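Local coordinates for PHD-type domain-containing protein (Chaetomium thermophilum, PDB 6VHF) that is the Cfp1 subunit of the histone H3K4 methyltransferase complex COMPASS, represented here by its RbBP5-interacting domain, which carries a non-canonical zinc finger, at residues 11-16 against 165-170; 35-40 against 139-144; 68-73 against 150-155. All coordinates share one frame; numbering follows the deposited sequence.

Interaction 1. Residues 11-16 against 165-170; sequences TASAET and EAEQRV
Ser13 and Glu167 meet across an antiparallel pair of long helices, 4-46 and 141-177, and their CA atoms lie only 7.2 Å apart. The polar contact is a single hydrogen bond: Ser13 OG donates to Glu167 OE1 over 2.5 Å, a very short length to be read with some caution. A serine suits the spot because its short arm, with OG trans to the backbone N (chi1 -176°), delivers a hydroxyl without pushing the helices apart. Glutamate has the opposite merit, since its chain runs extended beyond CG and carries the carboxylate across the gap. The same OE1 also takes a salt bridge from NE of Arg17, one turn further along the serine's helix, which probably offsets the cost of burying a negative charge.

Few other atoms touch. Glu167 CG comes within 3.8 Å of Ser13 CB, and the glutamate chain also rests on Leu10, while Leu163 is touched by Ser13 and Thr16. Next to the serine, the small Ala14 lets the carboxylate approach the backbone of helix 4-46, and Ala14 N lies 3.6 Å from Glu167 OE1.

Interaction 2. Residues 35-40 against 139-144; sequences ELAIAR and NGWGAL
Next to the zinc site, at the start of helix 141-177, Trp141 reaches toward helix 4-46 and meets Ala37 and Ile38 with the far end of its six-membered ring. Its CH2 lies 3.7 Å from Ala37 CB, which comes in obliquely, and its CZ3 is almost as near. Ile38 slides past the indole in the opposite direction: Ile38 CG1 sits 3.8 Å from Trp141 CH2, while the backbone N of Ile38 lies at the edge of the ring, near its plane. The small alanine leaves the broad indole room to come close to the helix.

The zinc ion is bound by Cys57, Cys130, Cys135 and His138, a single-metal finger that is joined to the helices partly through this tryptophan. Trp141 NE1 donates to the carbonyl O of Cys57, and Tyr59 stacks edge-to-face with the indole. A chi1 of 57°, which sets CG between the backbone N and the carbonyl carbon, goes with a ring whose far end lies against Ala37 and Ile38. Replacing the indole by the methyl of an alanine removes CH2, CZ3 and NE1, which is likely to open a gap beside Ala37 and Ile38 and leave the Cys57 carbonyl without its donor. The longer isoleucine reaches on to the backbone of helix 141-177, its CD1 coming within 4.3 Å of Gly142 CA.

Interaction 3. Residues 68-73 against 150-155; sequences AAHQFS and RHDIRE
A histidine-carboxylate pair in a buried contact, His70 with Asp152, joins helix 64-77 to helix 141-177 inside the three-helix part of the domain, where both helices also pack on helix 4-46. His70 ND1 donates to Asp152 OD2 over a very short 2.5 Å, a length doubtful in its exact value at this resolution, and the bond is nearly straight at 168°. Ring and carboxylate are almost coplanar, 6° apart, with the acid at the edge of the imidazole, although the two side chains cross at about a right angle. This flat approach also brings His70 CE1 to 3.3 Å from Asp152 OD1. With CG trans to the backbone N (chi1 176°), the ring is carried across to meet the aspartate. The nearby carboxylate would be expected to favour a positively charged imidazole.

Aspartate suits a place where the helices run close: the CA atoms of Ser73 and Asp152 are 6.5 Å apart, and the small serine leaves space for the acid beside it. Ser73 OG is also bonded to Gln23 NE2, which ties in helix 4-46. A water completes the polar cluster, lying 3.0 Å from Ser73 OG and donating to Asp152 OD2 at 2.9 Å.

Overall arrangement
Helix 141-177 takes part in all three contacts. Interactions 1 and 2 pair it with helix 4-46 on opposite sides of the chain's centre, their own centres about 37 Å apart; interaction 3 pairs it with helix 64-77, its centre about 4 Å from that of the chain. Along the chain, interactions 2 and 3 both fall inside the loop closed by interaction 1, and their segments alternate. Chemistry changes with place. The central contact is buried yet polar, built on a histidine-carboxylate hydrogen bond and linked by water, whereas the two outer ones are partly buried: a single hydroxyl-carboxylate bond far from the metal, its carboxylate also paired with an arginine, and apolar packing around an indole at the zinc end.

Interaction 1. Residues 11-16 against 165-170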
loop_
_atom_site.group_PDB
_atom_site.type_symbol
_atom_site.label_atom_id
_atom_site.label_comp_id
_atom_site.label_asym_id
_atom_site.label_seq_id
_atom_site.Cartn_x
_atom_site.Cartn_y
_atom_site.Cartn_z
ATOM N N THR A 11 13.326 -21.252 1.896
ATOM C CA THR A 11 13.407 -20.378 3.058
ATOM C C THR A 11 13.282 -18.919 2.645
ATOM O O THR A 11 12.544 -18.144 3.274
ATOM C CB THR A 11 14.726 -20.612 3.803
ATOM O OG1 THR A 11 14.877 -22.013 4.095
ATOM C CG2 THR A 11 14.789 -19.765 5.104
ATOM N N ALA A 12 13.997 -18.528 1.584
ATOM C CA ALA A 12 13.914 -17.155 1.105
ATOM C C ALA A 12 12.532 -16.852 0.550
ATOM O O ALA A 12 12.038 -15.735 0.701
ATOM C CB ALA A 12 14.971 -16.899 0.033
ATOM N N SER A 13 11.904 -17.835 -0.092
ATOM C CA SER A 13 10.545 -17.660 -0.586
ATOM C C SER A 13 9.578 -17.399 0.559
ATOM O O SER A 13 8.767 -16.465 0.504
ATOM C CB SER A 13 10.122 -18.897 -1.368
ATOM O OG SER A 13 8.847 -18.683 -1.932
ATOM N N ALA A 14 9.664 -18.205 1.618
ATOM C CA ALA A 14 8.759 -18.028 2.749
ATOM C C ALA A 14 9.006 -16.691 3.452
ATOM O O ALA A 14 8.062 -16.044 3.936
ATOM C CB ALA A 14 8.915 -19.188 3.723
ATOM N N GLU A 15 10.272 -16.265 3.523
ATOM C CA GLU A 15 10.580 -14.967 4.111
ATOM C C GLU A 15 10.038 -13.832 3.255
ATOM O O GLU A 15 9.621 -12.804 3.789
ATOM C CB GLU A 15 12.089 -14.824 4.299
ATOM C CG GLU A 15 12.613 -15.661 5.450
ATOM C CD GLU A 15 14.126 -15.749 5.489
ATOM O OE1 GLU A 15 14.763 -15.404 4.470
ATOM O OE2 GLU A 15 14.670 -16.146 6.546
ATOM N N THR A 16 10.064 -13.997 1.932
ATOM C CA THR A 16 9.491 -13.008 1.027
ATOM C C THR A 16 7.979 -12.907 1.203
ATOM O O THR A 16 7.423 -11.803 1.255
ATOM C CB THR A 16 9.840 -13.377 -0.408
ATOM O OG1 THR A 16 11.261 -13.367 -0.548
ATOM C CG2 THR A 16 9.259 -12.382 -1.378
ATOM N N GLU A 165 3.120 -21.102 -5.392
ATOM C CA GLU A 165 3.203 -22.011 -6.514
ATOM C C GLU A 165 4.644 -22.468 -6.754
ATOM O O GLU A 165 4.889 -23.672 -6.909
ATOM C CB GLU A 165 2.589 -21.346 -7.741
ATOM C CG GLU A 165 3.148 -21.829 -9.056
ATOM C CD GLU A 165 2.497 -23.099 -9.575
ATOM O OE1 GLU A 165 2.843 -23.490 -10.717
ATOM O OE2 GLU A 165 1.664 -23.685 -8.847
ATOM N N ALA A 166 5.605 -21.541 -6.721
ATOM C CA ALA A 166 7.000 -21.907 -6.928
ATOM C C ALA A 166 7.509 -22.820 -5.811
ATOM O O ALA A 166 8.262 -23.771 -6.069
ATOM C CB ALA A 166 7.847 -20.643 -7.033
ATOM N N GLU A 167 7.116 -22.547 -4.563
ATOM C CA GLU A 167 7.476 -23.444 -3.470
ATOM C C GLU A 167 6.975 -24.851 -3.739
ATOM O O GLU A 167 7.727 -25.822 -3.602
ATOM C CB GLU A 167 6.926 -22.930 -2.139
ATOM C CG GLU A 167 7.678 -21.744 -1.636
ATOM C CD GLU A 167 6.942 -20.978 -0.561
ATOM O OE1 GLU A 167 7.171 -19.764 -0.486
ATOM O OE2 GLU A 167 6.147 -21.571 0.213
ATOM N N GLN A 168 5.699 -24.982 -4.127
ATOM C CA GLN A 168 5.179 -26.300 -4.466
ATOM C C GLN A 168 5.950 -26.925 -5.624
ATOM O O GLN A 168 6.139 -28.149 -5.649
ATOM C CB GLN A 168 3.685 -26.232 -4.780
ATOM C CG GLN A 168 3.119 -27.474 -5.471
ATOM C CD GLN A 168 3.146 -28.745 -4.612
ATOM O OE1 GLN A 168 3.719 -28.778 -3.520
ATOM N NE2 GLN A 168 2.529 -29.808 -5.124
ATOM N N ARG A 169 6.443 -26.108 -6.564
ATOM C CA ARG A 169 7.205 -26.654 -7.682
ATOM C C ARG A 169 8.555 -27.193 -7.226
ATOM O O ARG A 169 8.970 -28.277 -7.656
ATOM C CB ARG A 169 7.382 -25.601 -8.773
ATOM C CG ARG A 169 6.408 -25.763 -9.944
ATOM C CD ARG A 169 6.216 -24.459 -10.675
ATOM N NE ARG A 169 7.467 -23.711 -10.737
ATOM C CZ ARG A 169 7.543 -22.383 -10.700
ATOM N NH1 ARG A 169 6.435 -21.662 -10.586
ATOM N NH2 ARG A 169 8.727 -21.780 -10.756
ATOM N N VAL A 170 9.260 -26.462 -6.359
ATOM C CA VAL A 170 10.532 -26.960 -5.846
ATOM C C VAL A 170 10.330 -28.278 -5.097
ATOM O O VAL A 170 11.014 -29.277 -5.366
ATOM C CB VAL A 170 11.213 -25.901 -4.970
ATOM C CG1 VAL A 170 12.323 -26.528 -4.146
ATOM C CG2 VAL A 170 11.757 -24.770 -5.842
#

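Interaction 2. Residues 35-40 against 139-144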
loop_
_atom_site.group_PDB
_atom_site.type_symbol
_atom_site.label_atom_id
_atom_site.label_comp_id
_atom_site.label_asym_id
_atom_site.label_seq_id
_atom_site.Cartn_x
_atom_site.Cartn_y
_atom_site.Cartn_z
ATOM N N GLU A 35 -9.007 7.210 4.607
ATOM C CA GLU A 35 -10.314 7.414 5.218
ATOM C C GLU A 35 -10.273 8.532 6.260
ATOM O O GLU A 35 -11.179 9.367 6.312
ATOM C CB GLU A 35 -10.812 6.115 5.852
ATOM C CG GLU A 35 -12.283 5.836 5.609
ATOM C CD GLU A 35 -12.726 4.457 6.114
ATOM O OE1 GLU A 35 -13.514 4.411 7.095
ATOM O OE2 GLU A 35 -12.284 3.425 5.533
ATOM N N LEU A 36 -9.249 8.554 7.118
ATOM C CA LEU A 36 -9.181 9.619 8.116
ATOM C C LEU A 36 -9.094 10.991 7.449
ATOM O O LEU A 36 -9.718 11.958 7.913
ATOM C CB LEU A 36 -8.006 9.389 9.067
ATOM C CG LEU A 36 -7.553 10.573 9.930
ATOM C CD1 LEU A 36 -8.658 11.027 10.870
ATOM C CD2 LEU A 36 -6.308 10.235 10.718
ATOM N N ALA A 37 -8.359 11.082 6.337
ATOM C CA ALA A 37 -8.222 12.346 5.625
ATOM C C ALA A 37 -9.556 12.779 5.036
ATOM O O ALA A 37 -9.960 13.939 5.188
ATOM C CB ALA A 37 -7.160 12.221 4.529
ATOM N N ILE A 38 -10.270 11.846 4.397
ATOM C CA ILE A 38 -11.597 12.144 3.877
ATOM C C ILE A 38 -12.522 12.642 4.988
ATOM O O ILE A 38 -13.197 13.660 4.826
ATOM C CB ILE A 38 -12.165 10.914 3.152
ATOM C CG1 ILE A 38 -11.479 10.752 1.803
ATOM C CG2 ILE A 38 -13.658 11.060 2.923
ATOM C CD1 ILE A 38 -11.505 9.313 1.252
ATOM N N ALA A 39 -12.539 11.958 6.146
ATOM C CA ALA A 39 -13.457 12.311 7.233
ATOM C C ALA A 39 -13.130 13.675 7.831
ATOM O O ALA A 39 -14.034 14.416 8.228
ATOM C CB ALA A 39 -13.418 11.258 8.341
ATOM N N ARG A 40 -11.839 13.985 7.969
ATOM C CA ARG A 40 -11.432 15.282 8.495
ATOM C C ARG A 40 -11.772 16.393 7.520
ATOM O O ARG A 40 -12.076 17.517 7.937
ATOM C CB ARG A 40 -9.932 15.285 8.798
ATOM C CG ARG A 40 -9.534 14.476 10.011
ATOM C CD ARG A 40 -8.022 14.598 10.265
ATOM N NE ARG A 40 -7.595 15.991 10.256
ATOM C CZ ARG A 40 -7.665 16.791 11.320
ATOM N NH1 ARG A 40 -8.116 16.311 12.480
ATOM N NH2 ARG A 40 -7.267 18.058 11.226
ATOM N N ASN A 139 -5.596 16.755 -7.324
ATOM C CA ASN A 139 -6.868 16.526 -7.996
ATOM C C ASN A 139 -7.336 15.082 -7.849
ATOM O O ASN A 139 -6.637 14.149 -8.256
ATOM C CB ASN A 139 -6.711 16.884 -9.474
ATOM C CG ASN A 139 -8.009 16.786 -10.239
ATOM O OD1 ASN A 139 -9.046 17.292 -9.801
ATOM N ND2 ASN A 139 -7.968 16.107 -11.385
ATOM N N GLY A 140 -8.517 14.907 -7.262
ATOM C CA GLY A 140 -9.111 13.584 -7.100
ATOM C C GLY A 140 -8.340 12.634 -6.204
ATOM O O GLY A 140 -8.308 11.426 -6.471
ATOM N N TRP A 141 -7.728 13.142 -5.133
ATOM C CA TRP A 141 -6.834 12.296 -4.350
ATOM C C TRP A 141 -7.588 11.161 -3.662
ATOM O O TRP A 141 -7.080 10.035 -3.582
ATOM C CB TRP A 141 -6.059 13.130 -3.329
ATOM C CG TRP A 141 -6.898 13.945 -2.349
ATOM C CD1 TRP A 141 -7.268 15.260 -2.477
ATOM C CD2 TRP A 141 -7.420 13.505 -1.081
ATOM N NE1 TRP A 141 -7.994 15.653 -1.379
ATOM C CE2 TRP A 141 -8.103 14.598 -0.509
ATOM C CE3 TRP A 141 -7.372 12.293 -0.377
ATOM C CZ2 TRP A 141 -8.741 14.518 0.728
ATOM C CZ3 TRP A 141 -8.006 12.211 0.848
ATOM C CH2 TRP A 141 -8.685 13.323 1.392
ATOM N N GLY A 142 -8.793 11.441 -3.162
ATOM C CA GLY A 142 -9.543 10.432 -2.431
ATOM C C GLY A 142 -9.720 9.149 -3.215
ATOM O O GLY A 142 -9.324 8.070 -2.766
ATOM N N ALA A 143 -10.305 9.247 -4.408
ATOM C CA ALA A 143 -10.571 8.045 -5.187
ATOM C C ALA A 143 -9.309 7.474 -5.816
ATOM O O ALA A 143 -9.189 6.248 -5.947
ATOM C CB ALA A 143 -11.613 8.337 -6.264
ATOM N N LEU A 144 -8.351 8.318 -6.190
ATOM C CA LEU A 144 -7.176 7.787 -6.860
ATOM C C LEU A 144 -6.237 7.066 -5.894
ATOM O O LEU A 144 -5.769 5.967 -6.199
ATOM C CB LEU A 144 -6.456 8.901 -7.610
ATOM C CG LEU A 144 -7.321 9.472 -8.743
ATOM C CD1 LEU A 144 -6.508 10.337 -9.692
ATOM C CD2 LEU A 144 -8.020 8.363 -9.513
#

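Interaction 3. Residues 68-73 against 150-155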
loop_
_atom_site.group_PDB
_atom_site.type_symbol
_atom_site.label_atom_id
_atom_site.label_comp_id
_atom_site.label_asym_id
_atom_site.label_seq_id
_atom_site.Cartn_x
_atom_site.Cartn_y
_atom_site.Cartn_z
ATOM N N ALA A 68 5.264 6.921 -0.837
ATOM C CA ALA A 68 6.431 6.068 -0.626
ATOM C C ALA A 68 6.046 4.630 -0.303
ATOM O O ALA A 68 6.778 3.706 -0.671
ATOM C CB ALA A 68 7.308 6.625 0.496
ATOM N N ALA A 69 4.918 4.419 0.394
ATOM C CA ALA A 69 4.424 3.057 0.578
ATOM C C ALA A 69 4.147 2.401 -0.771
ATOM O O ALA A 69 4.475 1.226 -0.981
ATOM C CB ALA A 69 3.174 3.061 1.456
ATOM N N HIS A 70 3.582 3.160 -1.711
ATOM C CA HIS A 70 3.320 2.625 -3.045
ATOM C C HIS A 70 4.611 2.251 -3.763
ATOM O O HIS A 70 4.643 1.282 -4.532
ATOM C CB HIS A 70 2.539 3.636 -3.875
ATOM C CG HIS A 70 2.316 3.207 -5.294
ATOM N ND1 HIS A 70 1.695 2.022 -5.627
ATOM C CD2 HIS A 70 2.648 3.797 -6.468
ATOM C CE1 HIS A 70 1.646 1.903 -6.943
ATOM N NE2 HIS A 70 2.220 2.967 -7.476
ATOM N N GLN A 71 5.682 3.020 -3.557
ATOM C CA GLN A 71 6.919 2.697 -4.255
ATOM C C GLN A 71 7.528 1.422 -3.694
ATOM O O GLN A 71 8.014 0.573 -4.451
ATOM C CB GLN A 71 7.903 3.864 -4.163
ATOM C CG GLN A 71 9.059 3.768 -5.156
ATOM C CD GLN A 71 8.627 4.011 -6.599
ATOM O OE1 GLN A 71 7.692 4.774 -6.861
ATOM N NE2 GLN A 71 9.304 3.356 -7.540
ATOM N N PHE A 72 7.482 1.260 -2.367
ATOM C CA PHE A 72 7.952 0.031 -1.741
ATOM C C PHE A 72 7.172 -1.184 -2.226
ATOM O O PHE A 72 7.738 -2.282 -2.328
ATOM C CB PHE A 72 7.848 0.151 -0.222
ATOM C CG PHE A 72 8.724 -0.809 0.516
ATOM C CD1 PHE A 72 9.932 -1.216 -0.027
ATOM C CD2 PHE A 72 8.343 -1.315 1.747
ATOM C CE1 PHE A 72 10.750 -2.107 0.650
ATOM C CE2 PHE A 72 9.154 -2.206 2.431
ATOM C CZ PHE A 72 10.359 -2.605 1.881
ATOM N N SER A 73 5.877 -1.016 -2.525
ATOM C CA SER A 73 5.107 -2.122 -3.090
ATOM C C SER A 73 5.655 -2.516 -4.447
ATOM O O SER A 73 5.789 -3.712 -4.745
ATOM C CB SER A 73 3.630 -1.761 -3.212
ATOM O OG SER A 73 3.029 -1.653 -1.936
ATOM N N ARG A 150 -5.581 -0.120 -2.888
ATOM C CA ARG A 150 -6.303 -1.365 -3.130
ATOM C C ARG A 150 -5.665 -2.165 -4.261
ATOM O O ARG A 150 -5.666 -3.402 -4.234
ATOM C CB ARG A 150 -7.772 -1.089 -3.442
ATOM C CG ARG A 150 -8.591 -0.740 -2.216
ATOM C CD ARG A 150 -10.049 -0.484 -2.551
ATOM N NE ARG A 150 -10.694 -1.649 -3.152
ATOM C CZ ARG A 150 -11.222 -2.650 -2.450
ATOM N NH1 ARG A 150 -11.167 -2.621 -1.126
ATOM N NH2 ARG A 150 -11.794 -3.681 -3.065
ATOM N N HIS A 151 -5.130 -1.480 -5.277
ATOM C CA HIS A 151 -4.515 -2.206 -6.378
ATOM C C HIS A 151 -3.236 -2.893 -5.913
ATOM O O HIS A 151 -2.963 -4.037 -6.294
ATOM C CB HIS A 151 -4.236 -1.271 -7.560
ATOM C CG HIS A 151 -3.611 -1.959 -8.737
ATOM N ND1 HIS A 151 -4.298 -2.866 -9.522
ATOM C CD2 HIS A 151 -2.353 -1.902 -9.244
ATOM C CE1 HIS A 151 -3.496 -3.319 -10.472
ATOM N NE2 HIS A 151 -2.312 -2.747 -10.326
ATOM N N ASP A 152 -2.458 -2.212 -5.063
ATOM C CA ASP A 152 -1.224 -2.786 -4.553
ATOM C C ASP A 152 -1.493 -4.009 -3.687
ATOM O O ASP A 152 -0.720 -4.985 -3.726
ATOM C CB ASP A 152 -0.440 -1.727 -3.780
ATOM C CG ASP A 152 0.119 -0.620 -4.694
ATOM O OD1 ASP A 152 0.150 -0.802 -5.935
ATOM O OD2 ASP A 152 0.539 0.433 -4.162
ATOM N N ILE A 153 -2.598 -4.005 -2.941
ATOM C CA ILE A 153 -2.927 -5.186 -2.157
ATOM C C ILE A 153 -3.133 -6.376 -3.077
ATOM O O ILE A 153 -2.599 -7.459 -2.835
ATOM C CB ILE A 153 -4.147 -4.918 -1.258
ATOM C CG1 ILE A 153 -3.807 -3.797 -0.280
ATOM C CG2 ILE A 153 -4.523 -6.159 -0.472
ATOM C CD1 ILE A 153 -4.892 -3.520 0.747
ATOM N N ARG A 154 -3.866 -6.185 -4.178
ATOM C CA ARG A 154 -4.123 -7.297 -5.089
ATOM C C ARG A 154 -2.838 -7.776 -5.759
ATOM O O ARG A 154 -2.632 -8.988 -5.937
ATOM C CB ARG A 154 -5.146 -6.882 -6.143
ATOM C CG ARG A 154 -6.559 -6.634 -5.641
ATOM C CD ARG A 154 -7.377 -6.021 -6.791
ATOM N NE ARG A 154 -8.814 -6.297 -6.738
ATOM C CZ ARG A 154 -9.708 -5.413 -6.312
ATOM N NH1 ARG A 154 -9.286 -4.221 -5.893
ATOM N NH2 ARG A 154 -11.013 -5.710 -6.306
ATOM N N GLU A 155 -1.967 -6.838 -6.145
ATOM C CA GLU A 155 -0.701 -7.223 -6.750
ATOM C C GLU A 155 0.187 -7.983 -5.758
ATOM O O GLU A 155 0.736 -9.042 -6.086
ATOM C CB GLU A 155 0.004 -5.981 -7.283
ATOM C CG GLU A 155 -0.710 -5.319 -8.445
ATOM C CD GLU A 155 -0.739 -6.198 -9.702
ATOM O OE1 GLU A 155 0.010 -7.204 -9.772
ATOM O OE2 GLU A 155 -1.481 -5.853 -10.644
HETATM O O HOH W 1 1.009 0.532 -1.300
#